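Local structure of beta-lactamase Rm3 (Uncultured bacterium, 5IQK) at residues P153-G158 against S180-S185; L219-A222 against A226-L229; H206-L211 against A255-L260; S102-L107 against K129-A134. The protein hydrolyses the amide bond of beta-lactam antibiotics, as a zinc-dependent enzyme of the subclass B3 metallo-beta-lactamases. All coordinates share one frame; numbering follows the deposited sequence.

Interaction 1 (P153-G158 against S180-S185); sequences PGHTPG and SINAVS. With ZN (zinc ion), chain C.
His-155 is fixed from two ends of its imidazole, by zinc at NE2 and by the backbone of the 180-185 loop at ND1. The ND1-H points at Asn-182 O, 2.9 Å away, with an N-H...O angle of 161°, and the oxygen lies almost in the ring plane. With CG anti to the backbone N (chi1 169°), the ring is directed at the 180-185 loop. This is the tight part of the contact. Ser-180 CB sits over one face, 3.8 Å from the ring centroid in a CH-pi contact, while Val-184 CG2 closes the edge 3.7 Å from CE1. The Asn-182 amide lies alongside, only 12° from coplanar with the ring. Its OD1 is close to ND1, but the angle is too poor for a bond, so the proton serves the backbone oxygen instead.

Water fills in where the loops part. A water above the face opposite Ser-180 lies between the backbone oxygens of His-155 and Val-184. Another bridges the loops, accepting from His-155 N and donating to Ser-180 O at 2.8 Å. On the metal side, Ser-180 OG lies 2.6 Å from a water that is also a long zinc ligand. Gripping ND1 limits rotation of the ring and so positions NE2, a second-shell arrangement serving the three-histidine zinc site of metallo-beta-lactamases, completed by His-77 and His-79.

Interaction 2 (L219-A222 against A226-L229); sequences LISA and ASQL
Ser-221 and Ser-227 bring their hydroxyls together where the chain leaves strand 218-221 and turns back toward helix 229-239. The strand is an edge of the five-stranded sheet, one of the two sheets in the αββα sandwich of metallo-beta-lactamases, and the two serines meet across the strand-to-helix connection that follows it.

Ser-227 CB enters between two neighbours on the strand, 3.8 Å from Leu-219 CD2 on the apolar flank and 3.2 Å from Ser-221 OG on the polar one. From there OG turns into the position between its own backbone N and carbonyl carbon (chi1 65°), which carries it across to Ser-221 OG at 3.0 Å. The proton of Ser-227 could serve that oxygen, but Pro-224 O in the intervening turn is also a hydrogen-bond partner, and the choice between them is not settled. Ser-221 OG, for its part, is hydrogen-bonded to the backbone oxygen of His-223, a zinc ligand, which ties the pair of serines to the backbone of the metal site.

Tyr-253 of helix 249-269 packs against Leu-219, Ser-221 and Ala-226, and Arg-232 of the following helix reaches both segments, its NH1 bonding Leu-219 O and Ser-227 O. Just after the turn, Ala-226 CB rests 3.7 Å from Ser-221 OG.

Interaction 3 (H206-L211 against A255-L260); sequences HSFETL and AAARTL
In the helix whose Arg-258 packs on Phe-208, the backbone oxygen of Ala-255 is gripped twice by one residue. Thr-259 N and Thr-259 OG1 reach it from opposite faces of its carbonyl plane, the hydroxyl at 3.1 Å and tilted 31° out of that plane. Both donors belong to the helix itself, so the threonine hydroxyl is satisfied without help from the neighbouring helix.

Across the interface the contact is mainly apolar. Phe-208 projects from helix 206-211, and its ring meets two neighbouring residues obliquely: CE1 is 3.7 Å from Ala-257 CB, and CD2 is 3.5 Å from Arg-258 CG. Arg-258 then runs extended past the ring in the opposite direction. Its guanidinium ends with one face over Phe-208 CB, NH1 being 3.6 Å from that carbon, and with its plane 73° from the ring. The charge is paired further along, in a salt bridge from NH2 to Glu-212, which probably holds the guanidinium in place. Val-254 and Leu-261 complete the surroundings of the phenyl ring.

The two segments run nearly antiparallel, at 165° with axes 10.5 Å apart. Such a helix pair is typical of the outer helical layer of the αββα metallo-beta-lactamase fold.

Interaction 4 (S102-L107 against K129-A134); sequences SAALDL and KDMRLA
Helix 102-107 and strand 131-133 run almost antiparallel, at 161° with axes 9.1 Å apart, and they come nearest at Ala-104 and Leu-133, whose CA atoms are 7.1 Å apart. Met-131 does most of the bridging. Its chain reaches up from the strand and brings SD to 3.6 Å from Leu-107 CB, so that the sulfur lies against the root of the leucine as well as its CD2 branch. A bend at the last torsion (chi3 -74°) then folds the methyl group toward the preceding turn of the helix, where CE meets Ala-104 O at 3.3 Å.

The helix and strand are the second and third elements of a beta-alpha-beta unit that begins with strand 96-99. Strand 131-133 is an outermost strand of the seven-stranded sheet; Arg-132 and Ala-134 bond to the backbone of strand 96-99. Leu-107 also packs on Val-97 and Ala-99 of that first strand, so it meets both Met-131 and strand 96-99.

Ala-104 offers a small surface to two partners. Its CB stands 4.0 Å from Met-131 SD and closer to Leu-133, whose CD2 comes to 3.6 Å from Ala-104 CB.

How the interactions relate
From the N terminus, interaction 4 closes first, a loop of 21 residues that joins the helix and the last strand of a beta-alpha-beta unit. Interaction 1 follows in series, spanning the strand pair 160-168 and 171-178 to bring two loops together at the zinc. Interaction 3 comes next and is the widest closure, tying helix 200-212 to helix 249-269; interaction 2 is nested within it, a short turn at the end of strand 218-221. None cross. Interaction 1 touches all the others: Ser-180 meets Ala-222, Ile-181 rests on Ala-257 and Leu-211, and Gly-158 packs against Ser-102. Interactions 2 and 4 lie on opposite sides of the chain's centre, about 24 Å apart between centres.

Interaction 1 (P153-G158 against S180-S185)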
# COMPACT_ATOMS: atom_id res chain seq x y z
N PRO A 153 -1.75 3.20 11.27
CA PRO A 153 -3.08 3.80 11.08
C PRO A 153 -3.06 5.33 11.08
O PRO A 153 -2.01 5.96 11.32
CB PRO A 153 -3.85 3.27 12.29
CG PRO A 153 -2.82 3.13 13.35
CD PRO A 153 -1.56 2.67 12.63
N GLY A 154 -4.22 5.92 10.83
CA GLY A 154 -4.38 7.36 10.82
C GLY A 154 -5.21 7.81 9.64
O GLY A 154 -6.27 8.42 9.79
N HIS A 155 -4.74 7.48 8.44
CA HIS A 155 -5.52 7.69 7.23
C HIS A 155 -6.75 6.78 7.28
O HIS A 155 -7.83 7.15 6.81
CB HIS A 155 -4.65 7.42 5.99
CG HIS A 155 -5.40 7.34 4.70
ND1 HIS A 155 -5.73 8.46 3.95
CD2 HIS A 155 -5.84 6.28 3.99
CE1 HIS A 155 -6.37 8.08 2.86
NE2 HIS A 155 -6.43 6.76 2.85
N THR A 156 -6.57 5.59 7.86
CA THR A 156 -7.67 4.70 8.28
C THR A 156 -7.26 4.07 9.60
O THR A 156 -6.07 4.06 9.93
CB THR A 156 -7.98 3.58 7.26
OG1 THR A 156 -6.88 2.67 7.21
CG2 THR A 156 -8.25 4.13 5.87
N PRO A 157 -8.22 3.54 10.37
CA PRO A 157 -7.85 2.89 11.64
C PRO A 157 -7.03 1.65 11.44
O PRO A 157 -6.41 1.18 12.40
CB PRO A 157 -9.20 2.54 12.27
CG PRO A 157 -10.12 3.55 11.70
CD PRO A 157 -9.68 3.74 10.29
N GLY A 158 -7.05 1.10 10.22
CA GLY A 158 -6.42 -0.19 9.98
C GLY A 158 -5.16 -0.20 9.14
O GLY A 158 -4.70 -1.27 8.73
N SER A 180 -0.64 4.80 2.97
CA SER A 180 -1.10 6.19 3.04
C SER A 180 -1.13 6.66 4.48
O SER A 180 -1.63 5.94 5.34
CB SER A 180 -2.50 6.32 2.44
OG SER A 180 -2.51 5.90 1.09
N ILE A 181 -0.61 7.86 4.73
CA ILE A 181 -0.70 8.50 6.04
C ILE A 181 -1.17 9.95 5.88
O ILE A 181 -0.90 10.80 6.73
CB ILE A 181 0.65 8.47 6.79
CG1 ILE A 181 1.77 8.96 5.88
CG2 ILE A 181 0.95 7.05 7.26
CD1 ILE A 181 3.09 9.15 6.59
N ASN A 182 -1.87 10.22 4.78
CA ASN A 182 -2.37 11.56 4.54
C ASN A 182 -3.74 11.76 5.19
O ASN A 182 -4.65 10.95 5.04
CB ASN A 182 -2.41 11.86 3.03
CG ASN A 182 -3.27 10.87 2.21
OD1 ASN A 182 -3.36 9.68 2.52
ND2 ASN A 182 -3.88 11.38 1.14
N ALA A 183 -3.85 12.86 5.93
CA ALA A 183 -5.09 13.22 6.62
C ALA A 183 -6.10 13.84 5.65
O ALA A 183 -6.28 15.07 5.60
CB ALA A 183 -4.80 14.19 7.78
N VAL A 184 -6.73 12.97 4.86
CA VAL A 184 -7.80 13.35 3.96
C VAL A 184 -9.03 12.52 4.34
O VAL A 184 -8.90 11.45 4.94
CB VAL A 184 -7.44 13.12 2.49
CG1 VAL A 184 -6.17 13.87 2.14
CG2 VAL A 184 -7.24 11.63 2.24
N SER A 185 -10.21 13.02 3.99
CA SER A 185 -11.47 12.40 4.43
C SER A 185 -12.63 12.85 3.56
O SER A 185 -12.47 13.67 2.66
CB SER A 185 -11.77 12.79 5.88
OG SER A 185 -12.11 14.17 5.93
ZN ZN C . -7.11 5.32 1.55
O HOH W 1 -9.08 8.65 4.72
O HOH W 2 -2.70 5.37 7.83
O HOH W 3 -4.99 6.28 0.44
O HOH W 4 -7.16 5.84 -0.28

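Interaction 2 (L219-A222 against A226-L229)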
# COMPACT_ATOMS: atom_id res chain seq x y z
N LEU A 219 11.78 2.90 -1.05
CA LEU A 219 10.41 3.18 -0.66
C LEU A 219 9.44 3.10 -1.83
O LEU A 219 9.66 3.69 -2.88
CB LEU A 219 10.33 4.57 -0.01
CG LEU A 219 8.92 5.09 0.31
CD1 LEU A 219 8.29 4.18 1.38
CD2 LEU A 219 8.94 6.54 0.78
N ILE A 220 8.35 2.37 -1.61
CA ILE A 220 7.17 2.46 -2.47
C ILE A 220 5.97 2.87 -1.61
O ILE A 220 5.63 2.19 -0.64
CB ILE A 220 6.85 1.14 -3.18
CG1 ILE A 220 8.07 0.61 -3.96
CG2 ILE A 220 5.66 1.32 -4.12
CD1 ILE A 220 8.90 -0.39 -3.17
N SER A 221 5.35 4.00 -1.93
CA SER A 221 4.15 4.43 -1.21
C SER A 221 2.88 3.91 -1.89
O SER A 221 2.84 3.78 -3.12
CB SER A 221 4.10 5.96 -1.10
OG SER A 221 4.32 6.54 -2.37
N ALA A 222 1.85 3.65 -1.10
CA ALA A 222 0.59 3.09 -1.60
C ALA A 222 0.05 3.91 -2.77
O ALA A 222 -0.45 3.35 -3.75
CB ALA A 222 -0.44 3.01 -0.47
N ALA A 226 3.41 9.84 -4.15
CA ALA A 226 3.77 10.34 -2.81
C ALA A 226 5.21 9.96 -2.44
O ALA A 226 5.74 10.44 -1.44
CB ALA A 226 2.80 9.83 -1.76
N SER A 227 5.82 9.08 -3.22
CA SER A 227 7.24 8.78 -3.03
C SER A 227 8.02 9.10 -4.30
O SER A 227 9.12 8.59 -4.51
CB SER A 227 7.45 7.31 -2.64
OG SER A 227 7.06 6.41 -3.66
N GLN A 228 7.44 9.95 -5.14
CA GLN A 228 8.09 10.42 -6.38
C GLN A 228 8.53 9.27 -7.29
O GLN A 228 9.62 9.32 -7.90
CB GLN A 228 9.31 11.30 -6.06
CG GLN A 228 8.98 12.53 -5.20
CD GLN A 228 8.95 12.18 -3.73
OE1 GLN A 228 9.83 11.46 -3.24
NE2 GLN A 228 7.95 12.68 -3.00
N LEU A 229 7.70 8.24 -7.39
CA LEU A 229 8.11 7.04 -8.11
C LEU A 229 8.33 7.30 -9.59
O LEU A 229 9.19 6.66 -10.21
CB LEU A 229 7.10 5.90 -7.92
CG LEU A 229 7.53 4.53 -8.45
CD1 LEU A 229 8.85 4.10 -7.84
CD2 LEU A 229 6.46 3.49 -8.18

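Interaction 3 (H206-L211 against A255-L260)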
# COMPACT_ATOMS: atom_id res chain seq x y z
N HIS A 206 1.80 8.46 16.03
CA HIS A 206 2.59 7.28 16.31
C HIS A 206 3.06 6.64 14.99
O HIS A 206 4.15 6.06 14.92
CB HIS A 206 1.82 6.29 17.19
CG HIS A 206 2.64 5.13 17.68
ND1 HIS A 206 3.47 5.23 18.77
CD2 HIS A 206 2.74 3.85 17.24
CE1 HIS A 206 4.07 4.07 18.98
NE2 HIS A 206 3.63 3.21 18.07
N SER A 207 2.23 6.72 13.95
CA SER A 207 2.60 6.23 12.61
C SER A 207 3.75 7.05 12.04
O SER A 207 4.68 6.48 11.46
CB SER A 207 1.40 6.26 11.65
OG SER A 207 0.46 5.27 12.03
N PHE A 208 3.69 8.37 12.20
CA PHE A 208 4.80 9.25 11.82
C PHE A 208 6.11 8.79 12.48
O PHE A 208 7.16 8.72 11.84
CB PHE A 208 4.52 10.71 12.20
CG PHE A 208 3.36 11.34 11.46
CD1 PHE A 208 2.86 10.80 10.29
CD2 PHE A 208 2.80 12.51 11.94
CE1 PHE A 208 1.79 11.40 9.62
CE2 PHE A 208 1.75 13.12 11.28
CZ PHE A 208 1.24 12.58 10.11
N GLU A 209 6.04 8.48 13.77
CA GLU A 209 7.18 8.01 14.53
C GLU A 209 7.69 6.68 14.00
O GLU A 209 8.89 6.46 13.88
CB GLU A 209 6.80 7.85 16.00
CG GLU A 209 6.46 9.14 16.73
CD GLU A 209 5.71 8.89 18.01
OE1 GLU A 209 5.56 7.71 18.38
OE2 GLU A 209 5.31 9.87 18.68
N THR A 210 6.75 5.78 13.71
CA THR A 210 7.08 4.43 13.25
C THR A 210 7.79 4.46 11.90
O THR A 210 8.85 3.87 11.72
CB THR A 210 5.81 3.57 13.12
OG1 THR A 210 5.27 3.32 14.42
CG2 THR A 210 6.14 2.24 12.45
N LEU A 211 7.19 5.18 10.96
CA LEU A 211 7.70 5.18 9.60
C LEU A 211 9.04 5.90 9.50
O LEU A 211 9.93 5.45 8.77
CB LEU A 211 6.68 5.79 8.64
CG LEU A 211 5.52 4.87 8.22
CD1 LEU A 211 4.43 5.66 7.52
CD2 LEU A 211 6.05 3.76 7.29
N ALA A 255 7.76 13.65 6.83
CA ALA A 255 7.81 15.10 6.92
C ALA A 255 6.69 15.75 6.11
O ALA A 255 6.03 16.68 6.59
CB ALA A 255 9.17 15.61 6.45
N ALA A 256 6.45 15.24 4.90
CA ALA A 256 5.39 15.76 4.03
C ALA A 256 4.00 15.53 4.62
O ALA A 256 3.11 16.39 4.52
CB ALA A 256 5.49 15.14 2.65
N ALA A 257 3.81 14.37 5.23
CA ALA A 257 2.54 14.02 5.84
C ALA A 257 2.29 14.87 7.09
O ALA A 257 1.14 15.22 7.38
CB ALA A 257 2.51 12.55 6.19
N ARG A 258 3.36 15.21 7.81
CA ARG A 258 3.23 16.08 8.98
C ARG A 258 2.76 17.46 8.57
O ARG A 258 1.92 18.08 9.24
CB ARG A 258 4.56 16.22 9.72
CG ARG A 258 4.89 15.05 10.61
CD ARG A 258 6.06 15.38 11.51
NE ARG A 258 6.20 14.35 12.53
CZ ARG A 258 7.24 13.54 12.66
NH1 ARG A 258 7.24 12.63 13.63
NH2 ARG A 258 8.28 13.65 11.84
N THR A 259 3.35 17.95 7.48
CA THR A 259 3.00 19.24 6.92
C THR A 259 1.54 19.28 6.53
O THR A 259 0.82 20.24 6.84
CB THR A 259 3.88 19.56 5.70
OG1 THR A 259 5.24 19.67 6.13
CG2 THR A 259 3.47 20.86 5.06
N LEU A 260 1.09 18.23 5.85
CA LEU A 260 -0.31 18.10 5.46
C LEU A 260 -1.20 18.10 6.71
O LEU A 260 -2.21 18.80 6.76
CB LEU A 260 -0.52 16.84 4.61
CG LEU A 260 -1.89 16.48 4.04
CD1 LEU A 260 -1.76 15.58 2.84
CD2 LEU A 260 -2.82 15.84 5.06

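Interaction 4 (S102-L107 against K129-A134)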
# COMPACT_ATOMS: atom_id res chain seq x y z
N SER A 102 -8.43 -4.45 11.75
CA SER A 102 -9.40 -3.43 11.35
C SER A 102 -9.66 -3.45 9.83
O SER A 102 -10.81 -3.44 9.41
CB SER A 102 -8.94 -2.04 11.79
OG SER A 102 -9.79 -1.04 11.26
N ALA A 103 -8.61 -3.49 9.02
CA ALA A 103 -8.79 -3.53 7.57
C ALA A 103 -9.54 -4.80 7.15
O ALA A 103 -10.33 -4.78 6.21
CB ALA A 103 -7.43 -3.45 6.85
N ALA A 104 -9.29 -5.91 7.85
CA ALA A 104 -9.91 -7.18 7.49
C ALA A 104 -11.43 -7.11 7.62
O ALA A 104 -12.15 -7.82 6.91
CB ALA A 104 -9.37 -8.30 8.36
N LEU A 105 -11.90 -6.29 8.54
CA LEU A 105 -13.33 -6.07 8.67
C LEU A 105 -13.88 -5.41 7.42
O LEU A 105 -14.93 -5.80 6.92
CB LEU A 105 -13.65 -5.22 9.90
CG LEU A 105 -13.39 -5.85 11.27
CD1 LEU A 105 -13.63 -4.81 12.34
CD2 LEU A 105 -14.29 -7.06 11.47
N ASP A 106 -13.16 -4.41 6.90
CA ASP A 106 -13.56 -3.77 5.64
C ASP A 106 -13.55 -4.78 4.49
O ASP A 106 -14.51 -4.87 3.72
CB ASP A 106 -12.63 -2.60 5.27
CG ASP A 106 -12.56 -1.53 6.33
OD1 ASP A 106 -13.45 -1.48 7.21
OD2 ASP A 106 -11.61 -0.72 6.27
N LEU A 107 -12.45 -5.53 4.37
CA LEU A 107 -12.29 -6.49 3.28
C LEU A 107 -13.39 -7.53 3.27
O LEU A 107 -13.91 -7.88 2.21
CB LEU A 107 -10.92 -7.18 3.36
CG LEU A 107 -9.75 -6.49 2.65
CD1 LEU A 107 -9.56 -5.04 3.09
CD2 LEU A 107 -8.49 -7.31 2.87
N LYS A 129 -12.83 -13.27 0.64
CA LYS A 129 -13.36 -14.47 1.26
C LYS A 129 -12.46 -15.02 2.38
O LYS A 129 -12.93 -15.29 3.48
CB LYS A 129 -13.57 -15.52 0.15
CG LYS A 129 -14.53 -16.66 0.46
CD LYS A 129 -14.51 -17.71 -0.67
CE LYS A 129 -15.71 -18.64 -0.60
NZ LYS A 129 -15.57 -19.84 -1.47
N ASP A 130 -11.17 -15.18 2.10
CA ASP A 130 -10.26 -15.87 3.01
C ASP A 130 -9.08 -15.01 3.43
O ASP A 130 -8.34 -14.50 2.58
CB ASP A 130 -9.77 -17.17 2.38
CG ASP A 130 -10.91 -18.11 2.05
OD1 ASP A 130 -11.70 -18.42 2.97
OD2 ASP A 130 -11.02 -18.53 0.88
N MET A 131 -8.90 -14.83 4.73
CA MET A 131 -7.92 -13.87 5.23
C MET A 131 -7.11 -14.33 6.44
O MET A 131 -7.54 -15.19 7.20
CB MET A 131 -8.62 -12.57 5.58
CG MET A 131 -9.10 -11.80 4.36
SD MET A 131 -9.75 -10.23 4.86
CE MET A 131 -11.32 -10.72 5.58
N ARG A 132 -5.94 -13.74 6.61
CA ARG A 132 -5.13 -13.93 7.81
C ARG A 132 -4.87 -12.58 8.46
O ARG A 132 -4.54 -11.62 7.78
CB ARG A 132 -3.81 -14.64 7.48
CG ARG A 132 -3.98 -16.03 6.90
CD ARG A 132 -4.80 -16.89 7.85
NE ARG A 132 -5.11 -18.21 7.31
CZ ARG A 132 -4.31 -19.26 7.42
NH1 ARG A 132 -3.15 -19.16 8.06
NH2 ARG A 132 -4.67 -20.43 6.90
N LEU A 133 -5.00 -12.50 9.77
CA LEU A 133 -4.81 -11.20 10.41
C LEU A 133 -3.33 -10.88 10.58
O LEU A 133 -2.55 -11.72 11.05
CB LEU A 133 -5.53 -11.18 11.76
CG LEU A 133 -7.04 -11.36 11.64
CD1 LEU A 133 -7.71 -11.28 13.01
CD2 LEU A 133 -7.62 -10.32 10.71
N ALA A 134 -2.95 -9.67 10.20
CA ALA A 134 -1.59 -9.18 10.34
C ALA A 134 -1.52 -8.12 11.44
O ALA A 134 -2.05 -7.02 11.28
CB ALA A 134 -1.08 -8.60 9.03